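PDB 4E40: uncharacterized protein from Trypanosoma congolense, which serves as a cell-surface haptoglobin-hemoglobin receptor, this chain being its helical receptor domain, and probably captures the complex for nutrient uptake. Local coordinates for residues Ile34-Ala39 against Gly121-Ala126; Arg50-Asp55 against Lys225-Leu230; Ser68-Arg73 against Thr242-Val247; Ala109-Glu114 against Ala216-Thr221. All coordinates share one frame; numbering follows the deposited sequence.

Contact 1: residues Ile34-Ala39 against Gly121-Ala126; sequences ILLRPA and GATEHA
Ala122, Thr123 and Ala126 together receive a single side chain, that of Leu36, across two nearly antiparallel helices whose local axes pass 9.9 Å apart at 164°. Leu36 holds CG anti to its own backbone N (chi1 180°), and the fork of its two methyls opens against the other helix. Taking the second helix in order, Ala122 comes first. Ala122 CB meets Leu36 CD1 at 3.7 Å, and Ala122 CA lies 6.8 Å from Leu36 CA, where the two backbones are nearest. Leu36 CD1 also lies 3.8 Å from Thr123 N, with the threonine hydroxyl close by. The hydroxyl does not bond to the leucine; its hydrogen-bond partner is Thr119 O, one turn back along its own helix, so that Leu36 packs beside an oxygen that is already engaged. One turn beyond Ala122 sits Ala126, and Ala126 CB meets the other branch, Leu36 CD2, at 4.1 Å. The small alanines, both buried, thus frame the leucine while Thr123 flanks it. Just past Leu36 the first helix is kinked at Pro38, where the usual backbone bonds to the preceding turn are missing. Helix 192-246 completes the surroundings as the third rod of the bundle: Leu35 rests on its Leu205 and Pro38 on its Glu213, while from the other helix His125 touches Asn204 and Asp208.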
loop_
_atom_site.group_PDB
_atom_site.type_symbol
_atom_site.label_atom_id
_atom_site.label_comp_id
_atom_site.label_asym_id
_atom_site.label_seq_id
_atom_site.Cartn_x
_atom_site.Cartn_y
_atom_site.Cartn_z
ATOM N N ILE A 34 4.062 10.344 -6.224
ATOM C CA ILE A 34 4.162 9.184 -7.143
ATOM C C ILE A 34 4.301 7.876 -6.389
ATOM O O ILE A 34 3.642 6.875 -6.719
ATOM C CB ILE A 34 5.394 9.362 -8.094
ATOM C CG1 ILE A 34 5.082 10.485 -9.057
ATOM C CG2 ILE A 34 5.680 8.074 -8.915
ATOM C CD1 ILE A 34 6.319 10.906 -9.848
ATOM N N LEU A 35 5.162 7.845 -5.362
ATOM C CA LEU A 35 5.281 6.597 -4.579
ATOM C C LEU A 35 3.944 6.240 -3.926
ATOM O O LEU A 35 3.601 5.051 -3.936
ATOM C CB LEU A 35 6.353 6.704 -3.463
ATOM C CG LEU A 35 7.806 6.551 -3.916
ATOM C CD1 LEU A 35 8.744 6.960 -2.792
ATOM C CD2 LEU A 35 8.083 5.095 -4.293
ATOM N N LEU A 36 3.182 7.237 -3.425
ATOM C CA LEU A 36 1.940 6.981 -2.644
ATOM C C LEU A 36 0.784 6.551 -3.527
ATOM O O LEU A 36 -0.113 5.776 -3.095
ATOM C CB LEU A 36 1.549 8.209 -1.819
ATOM C CG LEU A 36 0.277 8.083 -0.968
ATOM C CD1 LEU A 36 0.524 7.058 0.143
ATOM C CD2 LEU A 36 -0.042 9.445 -0.431
ATOM N N ARG A 37 0.819 6.979 -4.777
ATOM C CA ARG A 37 -0.345 6.866 -5.683
ATOM C C ARG A 37 -0.985 5.478 -5.735
ATOM O O ARG A 37 -2.222 5.409 -5.565
ATOM C CB ARG A 37 0.013 7.404 -7.066
ATOM C CG ARG A 37 -1.154 7.450 -8.056
ATOM C CD ARG A 37 -2.293 8.299 -7.553
ATOM N NE ARG A 37 -3.343 8.350 -8.577
ATOM C CZ ARG A 37 -4.627 8.616 -8.329
ATOM N NH1 ARG A 37 -5.026 8.871 -7.080
ATOM N NH2 ARG A 37 -5.519 8.604 -9.332
ATOM N N PRO A 38 -0.193 4.390 -5.907
ATOM C CA PRO A 38 -0.874 3.080 -6.004
ATOM C C PRO A 38 -1.585 2.633 -4.759
ATOM O O PRO A 38 -2.594 1.906 -4.896
ATOM C CB PRO A 38 0.258 2.072 -6.298
ATOM C CG PRO A 38 1.317 2.913 -6.973
ATOM C CD PRO A 38 1.234 4.251 -6.271
ATOM N N ALA A 39 -1.069 2.990 -3.582
ATOM C CA ALA A 39 -1.726 2.619 -2.324
ATOM C C ALA A 39 -3.012 3.392 -2.214
ATOM O O ALA A 39 -4.003 2.801 -1.731
ATOM C CB ALA A 39 -0.808 2.823 -1.090
ATOM N N GLY A 121 -0.406 4.902 7.234
ATOM C CA GLY A 121 1.017 5.165 7.595
ATOM C C GLY A 121 1.761 5.737 6.402
ATOM O O GLY A 121 2.556 6.668 6.567
ATOM N N ALA A 122 1.540 5.219 5.203
ATOM C CA ALA A 122 2.245 5.642 4.011
ATOM C C ALA A 122 1.889 7.087 3.749
ATOM O O ALA A 122 2.759 7.896 3.309
ATOM C CB ALA A 122 1.790 4.787 2.839
ATOM N N THR A 123 0.635 7.430 3.933
ATOM C CA THR A 123 0.195 8.824 3.753
ATOM C C THR A 123 1.005 9.773 4.635
ATOM O O THR A 123 1.426 10.838 4.163
ATOM C CB THR A 123 -1.338 8.972 3.952
ATOM O OG1 THR A 123 -1.968 8.138 2.981
ATOM C CG2 THR A 123 -1.751 10.409 3.782
ATOM N N GLU A 124 1.248 9.358 5.903
ATOM C CA GLU A 124 2.020 10.170 6.810
ATOM C C GLU A 124 3.471 10.232 6.386
ATOM O O GLU A 124 4.066 11.312 6.477
ATOM C CB GLU A 124 1.937 9.644 8.270
ATOM C CG GLU A 124 0.554 9.802 8.878
ATOM C CD GLU A 124 0.003 11.209 8.762
ATOM O OE1 GLU A 124 0.767 12.152 9.108
ATOM O OE2 GLU A 124 -1.140 11.346 8.202
ATOM N N HIS A 125 4.019 9.113 5.881
ATOM C CA HIS A 125 5.413 9.219 5.365
ATOM C C HIS A 125 5.520 10.166 4.188
ATOM O O HIS A 125 6.524 10.921 4.069
ATOM C CB HIS A 125 5.961 7.829 4.980
ATOM C CG HIS A 125 6.147 6.907 6.183
ATOM N ND1 HIS A 125 6.850 7.289 7.256
ATOM C CD2 HIS A 125 5.706 5.616 6.441
ATOM C CE1 HIS A 125 6.815 6.301 8.198
ATOM N NE2 HIS A 125 6.162 5.285 7.690
ATOM N N ALA A 126 4.526 10.169 3.312
ATOM C CA ALA A 126 4.627 11.042 2.140
ATOM C C ALA A 126 4.530 12.511 2.562
ATOM O O ALA A 126 5.279 13.352 2.012
ATOM C CB ALA A 126 3.502 10.702 1.148
#

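Contact 2: residues Arg50-Asp55 against Lys225-Leu230; sequences RKKSED and KAERQL. Unlike the reference sequence in segment 50-55: Asp55 (reference Glu).
Lys52 and Glu227 join helix 28-73 to helix 192-246 by a surface salt bridge, within the long three-helix bundle that forms this receptor domain. The lysine leaves its helix with CG anti to the backbone N (chi1 -179°), and CB already points toward the other helix. CG and CD carry the chain onward almost fully extended. Lys52 CE is the first atom to come close, 3.2 Å from Glu227 OE2; the salt bridge then runs from Lys52 NZ to Glu227 OE2, also 3.2 Å. The carboxylate oxygen therefore sits beside the last carbon-nitrogen bond of the lysine. Glu227 arrives by another path: its CG is anti to the carbonyl carbon, the rest of the chain is stretched out, and the two side chains meet at about a right angle. Besides the ion pair, Lys52 touches Leu223 and Glu227 touches Ile56, so each arm also leans on an apolar residue of the opposite helix. Lys52 belongs to the heme b binding site seen in another structure of this protein, although no heme is bound here. On the same helix, Ser53 OG donates to Arg50 O at 2.7 Å, and Arg50 O also accepts from Glu54 N at 3.0 Å.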
loop_
_atom_site.group_PDB
_atom_site.type_symbol
_atom_site.label_atom_id
_atom_site.label_comp_id
_atom_site.label_asym_id
_atom_site.label_seq_id
_atom_site.Cartn_x
_atom_site.Cartn_y
_atom_site.Cartn_z
ATOM N N ARG A 50 -14.353 -5.775 0.390
ATOM C CA ARG A 50 -14.974 -6.091 1.643
ATOM C C ARG A 50 -16.446 -6.445 1.424
ATOM O O ARG A 50 -16.898 -7.500 1.862
ATOM C CB ARG A 50 -14.795 -4.950 2.656
ATOM C CG ARG A 50 -15.169 -5.307 4.064
ATOM C CD ARG A 50 -14.266 -4.504 5.044
ATOM N NE ARG A 50 -14.276 -5.109 6.401
ATOM C CZ ARG A 50 -13.613 -4.728 7.520
ATOM N NH1 ARG A 50 -13.814 -5.426 8.685
ATOM N NH2 ARG A 50 -12.826 -3.671 7.507
ATOM N N LYS A 51 -17.177 -5.614 0.666
ATOM C CA LYS A 51 -18.575 -5.875 0.367
ATOM C C LYS A 51 -18.732 -7.151 -0.458
ATOM O O LYS A 51 -19.658 -7.891 -0.171
ATOM C CB LYS A 51 -19.222 -4.661 -0.333
ATOM C CG LYS A 51 -19.855 -3.743 0.705
ATOM C CD LYS A 51 -20.005 -2.307 0.218
ATOM C CE LYS A 51 -20.693 -1.466 1.278
ATOM N NZ LYS A 51 -20.151 -0.087 1.231
ATOM N N LYS A 52 -17.828 -7.423 -1.383
ATOM C CA LYS A 52 -17.900 -8.690 -2.168
ATOM C C LYS A 52 -17.786 -9.890 -1.205
ATOM O O LYS A 52 -18.564 -10.882 -1.319
ATOM C CB LYS A 52 -16.821 -8.755 -3.212
ATOM C CG LYS A 52 -16.812 -9.997 -4.074
ATOM C CD LYS A 52 -15.980 -9.717 -5.346
ATOM C CE LYS A 52 -15.427 -11.010 -5.987
ATOM N NZ LYS A 52 -14.445 -10.755 -7.108
ATOM N N SER A 53 -16.837 -9.787 -0.271
ATOM C CA SER A 53 -16.650 -10.926 0.678
ATOM C C SER A 53 -17.908 -11.080 1.569
ATOM O O SER A 53 -18.268 -12.206 1.949
ATOM C CB SER A 53 -15.364 -10.727 1.506
ATOM O OG SER A 53 -15.567 -9.767 2.539
ATOM N N GLU A 54 -18.561 -9.954 1.944
ATOM C CA GLU A 54 -19.709 -10.016 2.759
ATOM C C GLU A 54 -20.895 -10.634 2.004
ATOM O O GLU A 54 -21.674 -11.380 2.606
ATOM C CB GLU A 54 -20.091 -8.582 3.161
ATOM C CG GLU A 54 -19.127 -8.016 4.197
ATOM C CD GLU A 54 -19.527 -6.576 4.649
ATOM O OE1 GLU A 54 -20.518 -5.993 4.150
ATOM O OE2 GLU A 54 -18.901 -6.044 5.555
ATOM N N ASP A 55 -20.985 -10.341 0.693
ATOM C CA ASP A 55 -22.041 -10.896 -0.140
ATOM C C ASP A 55 -21.849 -12.401 -0.213
ATOM O O ASP A 55 -22.810 -13.149 -0.081
ATOM C CB ASP A 55 -22.001 -10.327 -1.567
ATOM C CG ASP A 55 -23.210 -10.763 -2.410
ATOM O OD1 ASP A 55 -24.364 -10.532 -1.987
ATOM O OD2 ASP A 55 -23.027 -11.318 -3.512
ATOM N N LYS A 225 -10.601 -18.158 -3.418
ATOM C CA LYS A 225 -10.836 -19.401 -2.666
ATOM C C LYS A 225 -12.263 -19.331 -2.091
ATOM O O LYS A 225 -12.986 -20.341 -2.089
ATOM C CB LYS A 225 -9.770 -19.643 -1.607
ATOM C CG LYS A 225 -8.320 -19.831 -2.184
ATOM C CD LYS A 225 -7.353 -20.233 -1.042
ATOM C CE LYS A 225 -5.883 -20.306 -1.441
ATOM N NZ LYS A 225 -5.576 -21.660 -1.982
ATOM N N ALA A 226 -12.650 -18.148 -1.585
ATOM C CA ALA A 226 -14.018 -18.044 -1.025
ATOM C C ALA A 226 -15.060 -18.305 -2.082
ATOM O O ALA A 226 -16.050 -18.959 -1.812
ATOM C CB ALA A 226 -14.163 -16.622 -0.385
ATOM N N GLU A 227 -14.800 -17.801 -3.311
ATOM C CA GLU A 227 -15.682 -18.040 -4.446
ATOM C C GLU A 227 -15.808 -19.507 -4.795
ATOM O O GLU A 227 -16.928 -20.001 -5.019
ATOM C CB GLU A 227 -15.033 -17.371 -5.654
ATOM C CG GLU A 227 -15.120 -15.853 -5.568
ATOM C CD GLU A 227 -14.088 -15.119 -6.451
ATOM O OE1 GLU A 227 -13.298 -15.753 -7.215
ATOM O OE2 GLU A 227 -14.041 -13.866 -6.327
ATOM N N ARG A 228 -14.675 -20.200 -4.741
ATOM C CA ARG A 228 -14.686 -21.655 -5.012
ATOM C C ARG A 228 -15.494 -22.435 -3.969
ATOM O O ARG A 228 -16.285 -23.322 -4.307
ATOM C CB ARG A 228 -13.285 -22.261 -5.068
ATOM C CG ARG A 228 -12.536 -21.893 -6.367
ATOM C CD ARG A 228 -11.238 -22.691 -6.456
ATOM N NE ARG A 228 -10.809 -22.753 -7.880
ATOM C CZ ARG A 228 -9.550 -22.926 -8.281
ATOM N NH1 ARG A 228 -8.571 -23.035 -7.380
ATOM N NH2 ARG A 228 -9.259 -22.958 -9.601
ATOM N N GLN A 229 -15.258 -22.084 -2.709
ATOM C CA GLN A 229 -15.952 -22.798 -1.604
ATOM C C GLN A 229 -17.435 -22.471 -1.606
ATOM O O GLN A 229 -18.264 -23.339 -1.293
ATOM C CB GLN A 229 -15.283 -22.476 -0.269
ATOM C CG GLN A 229 -13.841 -23.005 -0.180
ATOM C CD GLN A 229 -13.823 -24.451 -0.543
ATOM O OE1 GLN A 229 -14.546 -25.263 0.015
ATOM N NE2 GLN A 229 -13.054 -24.768 -1.654
ATOM N N LEU A 230 -17.790 -21.220 -1.930
ATOM C CA LEU A 230 -19.191 -20.886 -2.114
ATOM C C LEU A 230 -19.879 -21.703 -3.190
ATOM O O LEU A 230 -21.005 -22.176 -2.987
ATOM C CB LEU A 230 -19.383 -19.366 -2.381
ATOM C CG LEU A 230 -20.851 -19.000 -2.610
ATOM C CD1 LEU A 230 -21.770 -19.229 -1.345
ATOM C CD2 LEU A 230 -20.857 -17.505 -3.027
#

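Contact 3: residues Ser68-Arg73 against Thr242-Val247; sequences SAAVDR and TESSKV. Unlike the reference sequence in segment 68-73: Asp72 (reference Asn).
Ser244 reaches across to the backbone of Ala70: Ser244 OG donates a hydrogen bond to Ala70 O at 3.1 Å. OG meets the carbonyl oxygen well off the C=O direction, at a C=O...OG angle of 110° and tilted 34° from the carbonyl plane, so the serine comes in from the flank of a carbonyl group belonging to the other helix. Its chi1 of -145° lies off the staggered values, which carries OG over to that oxygen. The rest of the first shell is small. Ser244 CB lies 3.8 Å from Ala70 CB, and the lack of bulk on either residue goes with Ala70 CA and Ser244 CA only 5.7 Å apart. Arg73, close to one turn on from Ala70, brings Arg73 CB to 3.9 Å from Ser244 OG, while its chain bends so that the guanidinium leads away. Further out, the segment bearing Ser244 carries a salt bridge of its own, where Lys246 NZ meets Glu243 OE2 at 3.1 Å from above the carboxylate plane. Near the end of the modelled chain, Val247 N bonds to Ser244 O. Helices 28-73 and 192-246 run side by side in the same direction here, close to their C-terminal ends. Helix 82-147 lies against both, Val71 packing on Ala91, and Glu243 on Thr83, Lys86 and Val87.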
loop_
_atom_site.group_PDB
_atom_site.type_symbol
_atom_site.label_atom_id
_atom_site.label_comp_id
_atom_site.label_asym_id
_atom_site.label_seq_id
_atom_site.Cartn_x
_atom_site.Cartn_y
_atom_site.Cartn_z
ATOM N N SER A 68 -30.080 -27.292 5.379
ATOM C CA SER A 68 -30.463 -27.766 6.718
ATOM C C SER A 68 -31.970 -27.992 6.753
ATOM O O SER A 68 -32.443 -29.002 7.321
ATOM C CB SER A 68 -30.094 -26.769 7.789
ATOM O OG SER A 68 -28.680 -26.805 8.006
ATOM N N ALA A 69 -32.703 -27.081 6.093
ATOM C CA ALA A 69 -34.180 -27.266 6.008
ATOM C C ALA A 69 -34.566 -28.549 5.240
ATOM O O ALA A 69 -35.509 -29.255 5.651
ATOM C CB ALA A 69 -34.878 -26.026 5.472
ATOM N N ALA A 70 -33.801 -28.879 4.169
ATOM C CA ALA A 70 -33.984 -30.125 3.375
ATOM C C ALA A 70 -33.720 -31.379 4.211
ATOM O O ALA A 70 -34.532 -32.334 4.186
ATOM C CB ALA A 70 -33.162 -30.089 2.079
ATOM N N VAL A 71 -32.692 -31.360 5.058
ATOM C CA VAL A 71 -32.415 -32.434 5.994
ATOM C C VAL A 71 -33.590 -32.574 6.980
ATOM O O VAL A 71 -34.026 -33.693 7.231
ATOM C CB VAL A 71 -31.161 -32.176 6.804
ATOM C CG1 VAL A 71 -31.028 -33.217 7.917
ATOM C CG2 VAL A 71 -29.928 -32.217 5.869
ATOM N N ASP A 72 -34.064 -31.447 7.528
ATOM C CA ASP A 72 -35.181 -31.575 8.489
ATOM C C ASP A 72 -36.390 -32.227 7.765
ATOM O O ASP A 72 -37.117 -33.099 8.356
ATOM C CB ASP A 72 -35.546 -30.201 9.087
ATOM C CG ASP A 72 -36.749 -30.300 10.068
ATOM O OD1 ASP A 72 -36.516 -30.731 11.223
ATOM O OD2 ASP A 72 -37.937 -30.029 9.689
ATOM N N ARG A 73 -36.654 -31.833 6.507
ATOM C CA ARG A 73 -37.841 -32.404 5.772
ATOM C C ARG A 73 -37.809 -33.905 5.665
ATOM O O ARG A 73 -38.859 -34.567 5.624
ATOM C CB ARG A 73 -37.964 -31.829 4.346
ATOM C CG ARG A 73 -38.522 -30.421 4.269
ATOM C CD ARG A 73 -39.722 -30.258 5.182
ATOM N NE ARG A 73 -41.020 -30.517 4.545
ATOM C CZ ARG A 73 -41.916 -29.577 4.232
ATOM N NH1 ARG A 73 -41.657 -28.296 4.477
ATOM N NH2 ARG A 73 -43.079 -29.930 3.677
ATOM N N THR A 242 -33.096 -30.502 -4.298
ATOM C CA THR A 242 -33.624 -31.294 -5.403
ATOM C C THR A 242 -33.984 -32.719 -4.948
ATOM O O THR A 242 -35.108 -33.210 -5.190
ATOM C CB THR A 242 -32.618 -31.338 -6.581
ATOM O OG1 THR A 242 -32.451 -30.032 -7.103
ATOM C CG2 THR A 242 -33.160 -32.196 -7.727
ATOM N N GLU A 243 -33.075 -33.379 -4.233
ATOM C CA GLU A 243 -33.352 -34.737 -3.769
ATOM C C GLU A 243 -34.442 -34.830 -2.709
ATOM O O GLU A 243 -35.231 -35.802 -2.691
ATOM C CB GLU A 243 -32.078 -35.413 -3.265
ATOM C CG GLU A 243 -31.068 -35.653 -4.385
ATOM C CD GLU A 243 -31.512 -36.760 -5.359
ATOM O OE1 GLU A 243 -32.144 -37.740 -4.924
ATOM O OE2 GLU A 243 -31.230 -36.650 -6.567
ATOM N N SER A 244 -34.487 -33.831 -1.838
ATOM C CA SER A 244 -35.533 -33.703 -0.821
ATOM C C SER A 244 -36.921 -33.673 -1.481
ATOM O O SER A 244 -37.867 -34.347 -0.995
ATOM C CB SER A 244 -35.311 -32.418 -0.025
ATOM O OG SER A 244 -35.697 -32.656 1.317
ATOM N N SER A 245 -37.033 -32.939 -2.589
ATOM C CA SER A 245 -38.294 -32.792 -3.342
ATOM C C SER A 245 -38.840 -34.088 -3.881
ATOM O O SER A 245 -40.051 -34.261 -3.920
ATOM C CB SER A 245 -38.135 -31.848 -4.518
ATOM O OG SER A 245 -37.861 -30.553 -4.040
ATOM N N LYS A 246 -37.957 -34.974 -4.335
ATOM C CA LYS A 246 -38.345 -36.332 -4.725
ATOM C C LYS A 246 -39.005 -37.147 -3.598
ATOM O O LYS A 246 -39.852 -38.001 -3.863
ATOM C CB LYS A 246 -37.134 -37.093 -5.241
ATOM C CG LYS A 246 -36.770 -36.730 -6.654
ATOM C CD LYS A 246 -35.399 -37.288 -6.977
ATOM C CE LYS A 246 -34.667 -36.405 -7.971
ATOM N NZ LYS A 246 -33.551 -37.154 -8.613
ATOM N N VAL A 247 -38.595 -36.880 -2.356
ATOM C CA VAL A 247 -39.021 -37.613 -1.145
ATOM C C VAL A 247 -38.812 -39.124 -1.262
ATOM O O VAL A 247 -37.793 -39.587 -1.798
ATOM C CB VAL A 247 -40.463 -37.250 -0.678
ATOM C CG1 VAL A 247 -40.687 -37.729 0.759
ATOM C CG2 VAL A 247 -40.715 -35.740 -0.792
#

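Contact 4: residues Ala109-Glu114 against Ala216-Thr221; sequences AKKVNE and AEELET. Unlike the reference sequence in segment 109-114: Val112 (reference Ala).
The flat carboxylate of Glu218 takes the ammonium of Lys111 over one of its faces: Lys111 NZ stands 2.8 Å from Glu218 OE1 and about 50° out of the carboxylate plane, in a salt bridge that is also a hydrogen bond. The second oxygen, Glu218 OE2, has its own charged partner in Arg215, so two cations hold the group. This is an antiparallel helix pair in the three-helix bundle, with local axes 8.9 Å apart and N-to-C directions at 160°. A second carboxylate, that of Glu114 on the lysine's own helix, is more distant, Glu114 OE1 forming a long ion pair with Lys111 NZ at 4.0 Å. Lys111 thus serves two acids, with Glu114 OE1 and Glu218 OE1 5.0 Å apart, and its charge would be expected to ease their mutual repulsion. To get there the lysine bends at chi2 (-59°), laying its aliphatic part against the opposite helix before the amine turns to the glutamate. Lys111 CB packs on Leu219 CB at 3.7 Å, while CD and CE run past Glu218 CB; Lys111 and Leu219 also mark the closest approach of the backbones. Behind the salt bridge, Leu219 also touches Val108 and Ile115 of helix 82-147 and Ser49 of helix 28-73. Its side chain is about 7 Å from that of Arg42, part of the heme b binding site seen in another structure of this protein. The apolar side closes where Val112 CG2 meets Leu219 CD1 at 3.7 Å.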
loop_
_atom_site.group_PDB
_atom_site.type_symbol
_atom_site.label_atom_id
_atom_site.label_comp_id
_atom_site.label_asym_id
_atom_site.label_seq_id
_atom_site.Cartn_x
_atom_site.Cartn_y
_atom_site.Cartn_z
ATOM N N ALA A 109 -10.928 -9.999 5.255
ATOM C CA ALA A 109 -11.133 -8.898 6.217
ATOM C C ALA A 109 -9.815 -8.472 6.782
ATOM O O ALA A 109 -9.599 -7.245 6.994
ATOM C CB ALA A 109 -12.034 -9.405 7.378
ATOM N N LYS A 110 -8.924 -9.435 7.086
ATOM C CA LYS A 110 -7.616 -9.137 7.674
ATOM C C LYS A 110 -6.807 -8.296 6.694
ATOM O O LYS A 110 -6.165 -7.309 7.112
ATOM C CB LYS A 110 -6.834 -10.405 8.049
ATOM C CG LYS A 110 -7.430 -11.168 9.239
ATOM C CD LYS A 110 -6.730 -12.506 9.536
ATOM C CE LYS A 110 -7.437 -13.303 10.657
ATOM N NZ LYS A 110 -7.884 -12.449 11.785
ATOM N N LYS A 111 -6.875 -8.669 5.414
ATOM C CA LYS A 111 -6.076 -7.934 4.401
ATOM C C LYS A 111 -6.616 -6.561 4.180
ATOM O O LYS A 111 -5.814 -5.609 3.913
ATOM C CB LYS A 111 -6.005 -8.693 3.041
ATOM C CG LYS A 111 -5.404 -10.062 3.176
ATOM C CD LYS A 111 -4.000 -10.155 3.725
ATOM C CE LYS A 111 -3.800 -11.577 4.215
ATOM N NZ LYS A 111 -2.365 -11.883 4.368
ATOM N N VAL A 112 -7.930 -6.419 4.168
ATOM C CA VAL A 112 -8.531 -5.098 4.043
ATOM C C VAL A 112 -8.013 -4.216 5.199
ATOM O O VAL A 112 -7.605 -3.078 4.981
ATOM C CB VAL A 112 -10.034 -5.146 4.135
ATOM C CG1 VAL A 112 -10.680 -3.780 4.429
ATOM C CG2 VAL A 112 -10.616 -5.775 2.826
ATOM N N ASN A 113 -8.068 -4.741 6.415
ATOM C CA ASN A 113 -7.585 -3.937 7.574
ATOM C C ASN A 113 -6.116 -3.635 7.490
ATOM O O ASN A 113 -5.699 -2.474 7.825
ATOM C CB ASN A 113 -7.971 -4.652 8.887
ATOM C CG ASN A 113 -9.468 -4.532 9.188
ATOM O OD1 ASN A 113 -10.112 -3.577 8.774
ATOM N ND2 ASN A 113 -10.013 -5.485 9.881
ATOM N N GLU A 114 -5.310 -4.578 6.984
ATOM C CA GLU A 114 -3.883 -4.341 6.820
ATOM C C GLU A 114 -3.660 -3.230 5.803
ATOM O O GLU A 114 -2.794 -2.352 6.035
ATOM C CB GLU A 114 -3.128 -5.596 6.403
ATOM C CG GLU A 114 -3.089 -6.531 7.634
ATOM C CD GLU A 114 -2.526 -7.936 7.387
ATOM O OE1 GLU A 114 -2.386 -8.351 6.233
ATOM O OE2 GLU A 114 -2.296 -8.666 8.393
ATOM N N ALA A 216 -2.781 -6.850 -1.133
ATOM C CA ALA A 216 -3.867 -6.767 -2.076
ATOM C C ALA A 216 -3.900 -8.055 -2.921
ATOM O O ALA A 216 -4.985 -8.490 -3.280
ATOM C CB ALA A 216 -3.705 -5.541 -2.949
ATOM N N GLU A 217 -2.719 -8.608 -3.248
ATOM C CA GLU A 217 -2.657 -9.877 -4.045
ATOM C C GLU A 217 -3.205 -10.988 -3.144
ATOM O O GLU A 217 -3.996 -11.851 -3.622
ATOM C CB GLU A 217 -1.205 -10.211 -4.490
ATOM C CG GLU A 217 -0.690 -9.292 -5.605
ATOM C CD GLU A 217 0.732 -9.663 -6.082
ATOM O OE1 GLU A 217 1.578 -10.062 -5.237
ATOM O OE2 GLU A 217 1.033 -9.514 -7.302
ATOM N N GLU A 218 -2.787 -10.984 -1.886
ATOM C CA GLU A 218 -3.296 -11.986 -0.904
ATOM C C GLU A 218 -4.802 -11.899 -0.702
ATOM O O GLU A 218 -5.523 -12.941 -0.600
ATOM C CB GLU A 218 -2.542 -11.888 0.419
ATOM C CG GLU A 218 -1.055 -12.252 0.341
ATOM C CD GLU A 218 -0.199 -11.589 1.401
ATOM O OE1 GLU A 218 -0.753 -10.878 2.278
ATOM O OE2 GLU A 218 1.044 -11.738 1.337
ATOM N N LEU A 219 -5.326 -10.681 -0.673
ATOM C CA LEU A 219 -6.774 -10.462 -0.608
ATOM C C LEU A 219 -7.512 -11.109 -1.780
ATOM O O LEU A 219 -8.529 -11.827 -1.614
ATOM C CB LEU A 219 -7.060 -8.949 -0.521
ATOM C CG LEU A 219 -8.490 -8.529 -0.182
ATOM C CD1 LEU A 219 -8.365 -7.060 0.216
ATOM C CD2 LEU A 219 -9.517 -8.704 -1.301
ATOM N N GLU A 220 -6.962 -10.872 -2.965
ATOM C CA GLU A 220 -7.558 -11.401 -4.163
ATOM C C GLU A 220 -7.489 -12.904 -4.177
ATOM O O GLU A 220 -8.496 -13.522 -4.620
ATOM C CB GLU A 220 -6.836 -10.825 -5.407
ATOM C CG GLU A 220 -7.503 -11.238 -6.711
ATOM C CD GLU A 220 -9.016 -11.116 -6.782
ATOM O OE1 GLU A 220 -9.626 -12.116 -7.250
ATOM O OE2 GLU A 220 -9.617 -10.062 -6.418
ATOM N N THR A 221 -6.416 -13.496 -3.682
ATOM C CA THR A 221 -6.302 -14.978 -3.642
ATOM C C THR A 221 -7.380 -15.563 -2.703
ATOM O O THR A 221 -8.058 -16.549 -3.017
ATOM C CB THR A 221 -4.920 -15.399 -3.219
ATOM O OG1 THR A 221 -4.031 -15.027 -4.278
ATOM C CG2 THR A 221 -4.835 -16.902 -2.965
#

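All four contacts join pairs among the same three long helices. Contact 1 pairs 28-73 with 82-147, contact 4 pairs 82-147 with 192-246, and contacts 2 and 3 both pair 28-73 with 192-246, their centres about 26 Å apart. Contacts 1 and 4 are partly buried near the middle of the chain; the first is van der Waals packing with no polar bond across the helices, the second adds a salt bridge to its leucine-valine packing. Contact 2 rests on one salt bridge at the surface, whereas contact 3, farthest out, is small but buried and uses a serine hydroxyl. Contacts 2 and 4 touch directly, Arg50 packing on Val112.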